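Local structure of Ycf54-like protein (Synechocystis sp. PCC 6803, 5M2P) at residues Tyr9-Gln14 with Asn68-Ser73; Glu21-Val26 with Lys83-Tyr88. The protein is probably an accessory component of the magnesium protoporphyrin IX monomethyl ester cyclase, required for forming protochlorophyllide on the way to chlorophyll. All blocks are in the same frame, centred on the assembly; numbering follows the deposited sequence.

Contact 1. Residues Tyr9-Gln14 with Asn68-Ser73; sequences YALASQ and NVAIVS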
loop_
_atom_site.group_PDB
_atom_site.type_symbol
_atom_site.label_atom_id
_atom_site.label_comp_id
_atom_site.label_asym_id
_atom_site.label_seq_id
_atom_site.Cartn_x
_atom_site.Cartn_y
_atom_site.Cartn_z
ATOM N N TYR A 9 4.824 -2.271 0.254
ATOM C CA TYR A 9 3.756 -1.535 0.891
ATOM C C TYR A 9 4.278 -0.514 1.880
ATOM O O TYR A 9 5.340 -0.681 2.491
ATOM C CB TYR A 9 2.729 -2.464 1.586
ATOM C CG TYR A 9 3.252 -3.165 2.817
ATOM C CD1 TYR A 9 3.255 -2.527 4.058
ATOM C CD2 TYR A 9 3.827 -4.431 2.743
ATOM C CE1 TYR A 9 3.789 -3.136 5.173
ATOM C CE2 TYR A 9 4.335 -5.069 3.867
ATOM C CZ TYR A 9 4.333 -4.408 5.084
ATOM O OH TYR A 9 4.878 -5.009 6.186
ATOM N N ALA A 10 3.440 0.507 2.046
ATOM C CA ALA A 10 3.535 1.471 3.136
ATOM C C ALA A 10 2.169 1.468 3.832
ATOM O O ALA A 10 1.172 1.781 3.202
ATOM C CB ALA A 10 3.866 2.861 2.590
ATOM N N LEU A 11 2.153 1.107 5.108
ATOM C CA LEU A 11 0.927 0.996 5.890
ATOM C C LEU A 11 0.808 2.165 6.846
ATOM O O LEU A 11 1.735 2.451 7.587
ATOM C CB LEU A 11 0.976 -0.295 6.684
ATOM C CG LEU A 11 -0.310 -0.639 7.434
ATOM C CD1 LEU A 11 -1.351 -1.195 6.502
ATOM C CD2 LEU A 11 0.003 -1.657 8.499
ATOM N N ALA A 12 -0.333 2.828 6.809
ATOM C CA ALA A 12 -0.639 3.968 7.634
ATOM C C ALA A 12 -1.922 3.685 8.428
ATOM O O ALA A 12 -2.692 2.791 8.089
ATOM C CB ALA A 12 -0.918 5.174 6.744
ATOM N N SER A 13 -2.184 4.517 9.432
ATOM C CA SER A 13 -3.512 4.562 10.025
ATOM C C SER A 13 -4.434 5.317 9.070
ATOM O O SER A 13 -4.020 6.186 8.323
ATOM C CB SER A 13 -3.488 5.243 11.393
ATOM O OG SER A 13 -3.224 6.636 11.250
ATOM N N GLN A 14 -5.730 4.993 9.115
ATOM C CA GLN A 14 -6.714 5.768 8.369
ATOM C C GLN A 14 -6.727 7.230 8.821
ATOM O O GLN A 14 -6.806 8.121 8.010
ATOM C CB GLN A 14 -8.085 5.093 8.468
ATOM C CG GLN A 14 -8.050 3.745 7.722
ATOM C CD GLN A 14 -9.337 2.973 7.842
ATOM O OE1 GLN A 14 -10.407 3.559 8.062
ATOM N NE2 GLN A 14 -9.238 1.669 7.709
ATOM N N ASN A 68 -6.480 0.709 9.418
ATOM C CA ASN A 68 -5.287 0.924 8.624
ATOM C C ASN A 68 -5.574 0.932 7.135
ATOM O O ASN A 68 -6.670 0.589 6.686
ATOM C CB ASN A 68 -4.199 -0.064 9.025
ATOM C CG ASN A 68 -4.649 -1.495 8.965
ATOM O OD1 ASN A 68 -4.955 -2.021 7.908
ATOM N ND2 ASN A 68 -4.614 -2.158 10.110
ATOM N N VAL A 69 -4.567 1.350 6.382
ATOM C CA VAL A 69 -4.697 1.579 4.957
ATOM C C VAL A 69 -3.289 1.502 4.379
ATOM O O VAL A 69 -2.356 2.046 4.969
ATOM C CB VAL A 69 -5.342 2.938 4.627
ATOM C CG1 VAL A 69 -4.734 4.055 5.433
ATOM C CG2 VAL A 69 -5.336 3.245 3.129
ATOM N N ALA A 70 -3.136 0.763 3.282
ATOM C CA ALA A 70 -1.832 0.628 2.647
ATOM C C ALA A 70 -1.777 1.288 1.293
ATOM O O ALA A 70 -2.716 1.221 0.494
ATOM C CB ALA A 70 -1.474 -0.854 2.494
ATOM N N ILE A 71 -0.607 1.832 0.985
ATOM C CA ILE A 71 -0.218 2.101 -0.383
ATOM C C ILE A 71 0.644 0.922 -0.818
ATOM O O ILE A 71 1.624 0.580 -0.163
ATOM C CB ILE A 71 0.552 3.431 -0.529
ATOM C CG1 ILE A 71 -0.181 4.586 0.165
ATOM C CG2 ILE A 71 0.780 3.735 -1.996
ATOM C CD1 ILE A 71 -1.579 4.824 -0.308
ATOM N N VAL A 72 0.223 0.273 -1.889
ATOM C CA VAL A 72 0.846 -0.959 -2.392
ATOM C C VAL A 72 1.316 -0.693 -3.800
ATOM O O VAL A 72 0.616 -0.075 -4.592
ATOM C CB VAL A 72 -0.196 -2.100 -2.406
ATOM C CG1 VAL A 72 0.401 -3.402 -2.932
ATOM C CG2 VAL A 72 -0.783 -2.258 -1.019
ATOM N N SER A 73 2.478 -1.224 -4.153
ATOM C CA SER A 73 2.929 -1.120 -5.534
ATOM C C SER A 73 3.892 -2.227 -5.860
ATOM O O SER A 73 4.615 -2.705 -4.990
ATOM C CB SER A 73 3.653 0.214 -5.753
ATOM O OG SER A 73 4.018 0.428 -7.093
#
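Strands 9-13 and 68-73 run antiparallel, their short axes 153° apart in direction, and four backbone hydrogen bonds join them. Ala-10 pairs with Ile-71 and Ala-12 with Val-69 as hydrogen-bonded pairs; the straightest of the bonds takes Ala-12 N to Val-69 O at 2.8 Å, with an N-H...O angle of 177° and the donor nearly on the C=O axis. The small methyl of Ala-10 lets Val-82 of helix 76-86 come close to the sheet, while Ala-12 CB lies 4.2 Å from Val-69 CG1. On the face of Tyr-9, Leu-11 and Ala-70, Leu-11 has CG anti to the backbone N, and its CD1 packs against Ala-70 CB at 4.0 Å.

Gln-14, where the strand gives way to a helix, adds a fifth bond. Its CB bears CG anti to the carbonyl carbon; Gln-14 CG passes 4.0 Å from Val-69 CG1 and 3.6 Å from Asn-68 O. The chain then runs on extended, bringing CD alongside the backbone of Asn-68 and Gln-14 NE2 to 3.0 Å from Asn-68 O. That carbonyl oxygen lies near the Gln-14 amide plane, yet NE2 sits above the plane of the carbonyl. The long side chain of glutamine thus reaches back from the start of the helix to the end of the strand pair.

Both strands are central in the four-stranded antiparallel sheet, flanked by strands 43-47 and 90-96; Phe-78 and Val-82 of helix 76-86 and Phe-23 and Leu-27 of helix 21-36 pack on the face of Ala-10 and Ile-71.

Contact 2. Residues Glu21-Val26 with Lys83-Tyr88; sequences EPFEEV and KLRLEY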
loop_
_atom_site.group_PDB
_atom_site.type_symbol
_atom_site.label_atom_id
_atom_site.label_comp_id
_atom_site.label_asym_id
_atom_site.label_seq_id
_atom_site.Cartn_x
_atom_site.Cartn_y
_atom_site.Cartn_z
ATOM N N GLU A 21 -3.846 15.122 2.692
ATOM C CA GLU A 21 -4.547 15.382 1.438
ATOM C C GLU A 21 -3.663 15.732 0.255
ATOM O O GLU A 21 -3.900 15.209 -0.832
ATOM C CB GLU A 21 -5.635 16.429 1.615
ATOM C CG GLU A 21 -6.998 15.836 1.946
ATOM C CD GLU A 21 -7.446 14.786 0.930
ATOM O OE1 GLU A 21 -7.461 15.094 -0.281
ATOM O OE2 GLU A 21 -7.776 13.650 1.336
ATOM N N PRO A 22 -2.625 16.570 0.437
ATOM C CA PRO A 22 -1.737 16.819 -0.704
ATOM C C PRO A 22 -1.163 15.500 -1.244
ATOM O O PRO A 22 -1.062 15.325 -2.452
ATOM C CB PRO A 22 -0.647 17.740 -0.109
ATOM C CG PRO A 22 -1.367 18.482 0.957
ATOM C CD PRO A 22 -2.328 17.480 1.557
ATOM N N PHE A 23 -0.824 14.568 -0.355
ATOM C CA PHE A 23 -0.336 13.258 -0.782
ATOM C C PHE A 23 -1.386 12.513 -1.619
ATOM O O PHE A 23 -1.082 11.919 -2.667
ATOM C CB PHE A 23 0.100 12.402 0.423
ATOM C CG PHE A 23 0.437 10.976 0.058
ATOM C CD1 PHE A 23 1.659 10.674 -0.483
ATOM C CD2 PHE A 23 -0.470 9.966 0.223
ATOM C CE1 PHE A 23 1.964 9.392 -0.847
ATOM C CE2 PHE A 23 -0.167 8.673 -0.141
ATOM C CZ PHE A 23 1.048 8.383 -0.679
ATOM N N GLU A 24 -2.608 12.494 -1.129
ATOM C CA GLU A 24 -3.658 11.837 -1.868
ATOM C C GLU A 24 -3.854 12.495 -3.226
ATOM O O GLU A 24 -4.142 11.807 -4.201
ATOM C CB GLU A 24 -4.948 11.841 -1.070
ATOM C CG GLU A 24 -4.943 10.899 0.117
ATOM C CD GLU A 24 -4.805 9.446 -0.312
ATOM O OE1 GLU A 24 -5.263 9.078 -1.416
ATOM O OE2 GLU A 24 -4.226 8.659 0.436
ATOM N N GLU A 25 -3.686 13.813 -3.317
ATOM C CA GLU A 25 -3.763 14.488 -4.612
ATOM C C GLU A 25 -2.641 14.051 -5.549
ATOM O O GLU A 25 -2.853 13.902 -6.746
ATOM C CB GLU A 25 -3.756 16.031 -4.452
ATOM C CG GLU A 25 -3.795 16.815 -5.764
ATOM C CD GLU A 25 -5.009 16.478 -6.610
ATOM O OE1 GLU A 25 -6.114 16.326 -6.043
ATOM O OE2 GLU A 25 -4.854 16.360 -7.843
ATOM N N VAL A 26 -1.446 13.825 -5.013
ATOM C CA VAL A 26 -0.349 13.315 -5.814
ATOM C C VAL A 26 -0.712 11.957 -6.394
ATOM O O VAL A 26 -0.457 11.703 -7.569
ATOM C CB VAL A 26 0.983 13.214 -5.028
ATOM C CG1 VAL A 26 2.054 12.523 -5.846
ATOM C CG2 VAL A 26 1.456 14.606 -4.624
ATOM N N LYS A 83 7.445 6.388 1.521
ATOM C CA LYS A 83 7.971 6.412 2.884
ATOM C C LYS A 83 8.630 7.750 3.204
ATOM O O LYS A 83 8.484 8.286 4.286
ATOM C CB LYS A 83 8.903 5.219 3.125
ATOM C CG LYS A 83 9.779 5.317 4.370
ATOM C CD LYS A 83 9.123 5.440 5.740
ATOM C CE LYS A 83 10.216 5.679 6.790
ATOM N NZ LYS A 83 9.708 5.876 8.184
ATOM N N LEU A 84 9.432 8.271 2.279
ATOM C CA LEU A 84 10.135 9.526 2.526
ATOM C C LEU A 84 9.163 10.696 2.567
ATOM O O LEU A 84 9.416 11.681 3.249
ATOM C CB LEU A 84 11.174 9.731 1.434
ATOM C CG LEU A 84 12.331 8.757 1.459
ATOM C CD1 LEU A 84 13.093 8.962 0.176
ATOM C CD2 LEU A 84 13.233 8.940 2.672
ATOM N N ARG A 85 8.060 10.596 1.827
ATOM C CA ARG A 85 7.063 11.667 1.756
ATOM C C ARG A 85 6.181 11.673 2.999
ATOM O O ARG A 85 5.885 12.730 3.550
ATOM C CB ARG A 85 6.228 11.514 0.480
ATOM C CG ARG A 85 4.991 12.385 0.374
ATOM C CD ARG A 85 5.290 13.762 -0.182
ATOM N NE ARG A 85 4.088 14.564 -0.047
ATOM C CZ ARG A 85 3.599 15.354 -0.987
ATOM N NH1 ARG A 85 4.189 15.438 -2.162
ATOM N NH2 ARG A 85 2.489 16.026 -0.746
ATOM N N LEU A 86 5.746 10.490 3.434
ATOM C CA LEU A 86 4.823 10.377 4.575
ATOM C C LEU A 86 5.486 10.188 5.916
ATOM O O LEU A 86 4.962 10.683 6.938
ATOM C CB LEU A 86 3.846 9.227 4.380
ATOM C CG LEU A 86 2.890 9.414 3.226
ATOM C CD1 LEU A 86 1.989 8.200 3.130
ATOM C CD2 LEU A 86 2.056 10.679 3.373
ATOM N N GLU A 87 6.601 9.461 5.913
ATOM C CA GLU A 87 7.412 9.093 7.089
ATOM C C GLU A 87 6.737 8.207 8.122
ATOM O O GLU A 87 7.306 7.172 8.510
ATOM C CB GLU A 87 8.073 10.303 7.768
ATOM C CG GLU A 87 9.339 10.776 7.066
ATOM C CD GLU A 87 10.483 9.778 7.151
ATOM O OE1 GLU A 87 10.496 8.937 8.070
ATOM O OE2 GLU A 87 11.402 9.826 6.299
ATOM N N TYR A 88 5.536 8.584 8.561
ATOM C CA TYR A 88 4.847 7.828 9.620
ATOM C C TYR A 88 4.022 6.668 9.013
ATOM O O TYR A 88 2.791 6.678 8.992
ATOM C CB TYR A 88 4.010 8.759 10.512
ATOM C CG TYR A 88 3.491 8.070 11.748
ATOM C CD1 TYR A 88 4.362 7.549 12.680
ATOM C CD2 TYR A 88 2.117 7.908 11.969
ATOM C CE1 TYR A 88 3.916 6.912 13.821
ATOM C CE2 TYR A 88 1.655 7.260 13.106
ATOM C CZ TYR A 88 2.551 6.747 14.028
ATOM O OH TYR A 88 2.131 6.079 15.162
#
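Pro-22, in the first turn of helix 21-36, meets the second segment through its ring carbon CB; Pro-22 CB lies 3.6 Å from Arg-85 NH2, at the edge of the guanidinium. Proline fits here because the first turn of a helix needs no backbone N-H donor from it.

Phe-23 carries the apolar part of the contact. With CG anti to its backbone N (chi1 172°), the ring reaches toward helix 76-86 and offers one face to Leu-86. There Leu-86 CD1 stands over the ring centre, 4.0 Å from the Phe-23 centroid and 12° off the normal, a CH-pi contact, while Leu-86 CD2 lies 3.7 Å from Phe-23 CG, at the end of the ring next to CB. A branched leucine tip can thus cover much of one aromatic face. Arg-85 crosses the ring obliquely, its CG 3.8 Å from Phe-23 CD1, then bends at chi2 (86°) so that its guanidinium continues to helix 21-36.

One turn on, Val-26 meets that group tip to tip: Val-26 CG2 lies 3.8 Å from Arg-85 NH1.

No hydrogen bond or salt bridge joins the two segments. Cohesion therefore rests on dispersion and exclusion of water round the buried Phe-23 and Leu-86, while the exposed arginine lends its aliphatic stem to the packing and carries its charge to the surface, where, modelled in two conformers, it appears mobile.

Contact 1 lies near the centre of the chain and is almost wholly buried; the centre of contact 2 sits about 12 Å from that of the chain, and the contact runs from a buried pair out to exposed side chains. Their chemistry follows this difference: directional backbone bonds fix the register of the strands in contact 1, whereas contact 2 joins two helices through van der Waals packing, with a charged arginine lying over the outer part. The two meet where Phe-23 CZ lies 4.1 Å from Ile-71 CG1, so one phenylalanine belongs both to the helix pair and to the layer covering the sheet. In sequence their segments alternate, and helix 76-86 follows strand 68-73, tying sheet and helical layer together.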